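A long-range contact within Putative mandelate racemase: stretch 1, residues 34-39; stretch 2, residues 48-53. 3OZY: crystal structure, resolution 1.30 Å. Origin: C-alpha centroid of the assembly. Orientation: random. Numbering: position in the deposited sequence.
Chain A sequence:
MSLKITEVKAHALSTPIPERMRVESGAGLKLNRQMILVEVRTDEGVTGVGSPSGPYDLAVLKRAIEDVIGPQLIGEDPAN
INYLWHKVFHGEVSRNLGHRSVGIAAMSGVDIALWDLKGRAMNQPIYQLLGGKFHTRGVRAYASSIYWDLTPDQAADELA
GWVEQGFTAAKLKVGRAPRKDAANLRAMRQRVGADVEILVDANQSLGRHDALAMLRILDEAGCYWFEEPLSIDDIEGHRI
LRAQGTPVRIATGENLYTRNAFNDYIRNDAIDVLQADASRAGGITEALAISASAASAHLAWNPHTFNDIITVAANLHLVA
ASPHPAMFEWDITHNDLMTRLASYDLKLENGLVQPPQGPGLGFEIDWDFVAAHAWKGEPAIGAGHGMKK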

# COMPACT_ATOMS: atom_id res chain seq x y z
N GLN A 34 -16.91 7.06 10.34
CA GLN A 34 -16.64 8.03 9.29
C GLN A 34 -16.65 7.38 7.92
O GLN A 34 -16.59 6.15 7.79
CB GLN A 34 -15.27 8.68 9.52
CG GLN A 34 -15.15 9.32 10.91
CD GLN A 34 -13.89 10.15 11.08
OE1 GLN A 34 -12.85 9.90 10.47
NE2 GLN A 34 -13.97 11.15 11.95
N MET A 35 -16.72 8.22 6.89
CA MET A 35 -16.61 7.75 5.52
C MET A 35 -16.35 8.92 4.60
O MET A 35 -16.54 10.09 4.97
CB MET A 35 -17.90 7.07 5.06
CG MET A 35 -19.07 8.04 4.87
SD MET A 35 -20.61 7.24 4.36
CE MET A 35 -20.16 6.74 2.69
N ILE A 36 -15.89 8.59 3.40
CA ILE A 36 -15.99 9.49 2.26
C ILE A 36 -17.16 9.03 1.41
O ILE A 36 -17.25 7.86 1.04
CB ILE A 36 -14.73 9.42 1.38
CG1 ILE A 36 -13.54 10.08 2.07
CG2 ILE A 36 -15.00 10.07 0.02
CD1 ILE A 36 -13.65 11.60 2.18
N LEU A 37 -18.06 9.96 1.09
CA LEU A 37 -19.09 9.73 0.09
C LEU A 37 -18.57 10.26 -1.23
O LEU A 37 -18.42 11.48 -1.40
CB LEU A 37 -20.40 10.43 0.48
CG LEU A 37 -21.53 10.32 -0.54
CD1 LEU A 37 -21.95 8.88 -0.73
CD2 LEU A 37 -22.73 11.17 -0.13
N VAL A 38 -18.24 9.36 -2.15
CA VAL A 38 -17.77 9.75 -3.47
C VAL A 38 -18.97 10.13 -4.32
O VAL A 38 -20.01 9.47 -4.27
CB VAL A 38 -17.01 8.60 -4.15
CG1 VAL A 38 -16.54 9.01 -5.56
CG2 VAL A 38 -15.82 8.17 -3.29
N GLU A 39 -18.82 11.20 -5.10
CA GLU A 39 -19.85 11.63 -6.04
C GLU A 39 -19.20 11.91 -7.39
O GLU A 39 -18.36 12.80 -7.51
CB GLU A 39 -20.55 12.88 -5.50
CG GLU A 39 -21.72 13.34 -6.36
CD GLU A 39 -22.32 14.66 -5.91
OE1 GLU A 39 -21.93 15.17 -4.83
OE2 GLU A 39 -23.18 15.20 -6.63
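Stretch 2 (48-53) GVGSPS

Stretch 2 runs back along stretch 1 as an antiparallel partner: residues 48-50 are strand, 51-53 loop, and the strand axes cross at 159° with a closest approach of 4.6 Å. The pairing centres on V38 and G50, whose CA atoms lie 4.8 Å apart. Two backbone hydrogen bonds close the ring between them, V38 N to G50 O (2.8 Å) and G50 N to V38 O (3.1 Å). G50 is extended (phi/psi -159/-179) and leaves the sheet face bearing the V38 side chain without a side chain of its own; an ideal CB there would stand 4.0 Å from V38 CB. One step along, E39 and V49 form the non-hydrogen-bonded pair, CA to CA 4.6 Å, with both side chains on the other face. There V49 CB packs 4.0 Å from L37 CD1, while V49 CA approaches V38 O to 3.0 Å in a CA-H...O contact. The assigned strand ends at G50, yet S51 stays extended (phi/psi -149/135) and the backbone turns only at P52 (-92/24); the CA spacing widens to 5.3 Å at L37-S51 and 6.3 Å at M35-S53. P52 covers this end: its CD lies 3.8 Å from I36 CB, 4.0 Å from V38 CG2 and 3.3 Å from I36 O. Water 1 fills the widening gap, accepting from I36 N (2.8 Å) and donating to S51 OG (2.8 Å) and S53 O (2.7 Å).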

# COMPACT_ATOMS: atom_id res chain seq x y z
N GLY A 48 -23.16 9.12 -10.01
CA GLY A 48 -22.94 7.90 -9.25
C GLY A 48 -22.30 8.21 -7.91
O GLY A 48 -21.55 9.17 -7.79
N VAL A 49 -22.60 7.40 -6.90
CA VAL A 49 -21.96 7.55 -5.59
C VAL A 49 -21.26 6.27 -5.15
O VAL A 49 -21.57 5.17 -5.64
CB VAL A 49 -22.96 7.99 -4.48
CG1 VAL A 49 -23.60 9.34 -4.82
CG2 VAL A 49 -24.03 6.93 -4.26
N GLY A 50 -20.31 6.42 -4.24
CA GLY A 50 -19.53 5.30 -3.75
C GLY A 50 -18.89 5.60 -2.41
O GLY A 50 -19.07 6.68 -1.85
N SER A 51 -18.14 4.63 -1.90
CA SER A 51 -17.41 4.79 -0.64
C SER A 51 -16.14 3.95 -0.71
O SER A 51 -16.20 2.79 -1.11
CB SER A 51 -18.24 4.29 0.54
OG SER A 51 -17.43 4.21 1.71
N PRO A 52 -15.00 4.53 -0.29
CA PRO A 52 -13.72 3.81 -0.20
C PRO A 52 -13.47 3.20 1.18
O PRO A 52 -12.31 2.97 1.55
CB PRO A 52 -12.70 4.93 -0.44
CG PRO A 52 -13.36 6.11 0.25
CD PRO A 52 -14.83 5.98 -0.11
N SER A 53 -14.54 2.94 1.93
CA SER A 53 -14.46 2.25 3.21
C SER A 53 -13.69 3.06 4.26
O SER A 53 -13.55 4.28 4.17
CB SER A 53 -13.86 0.85 3.00
OG SER A 53 -13.94 0.06 4.17
O HOH W 1 -15.50 5.83 3.04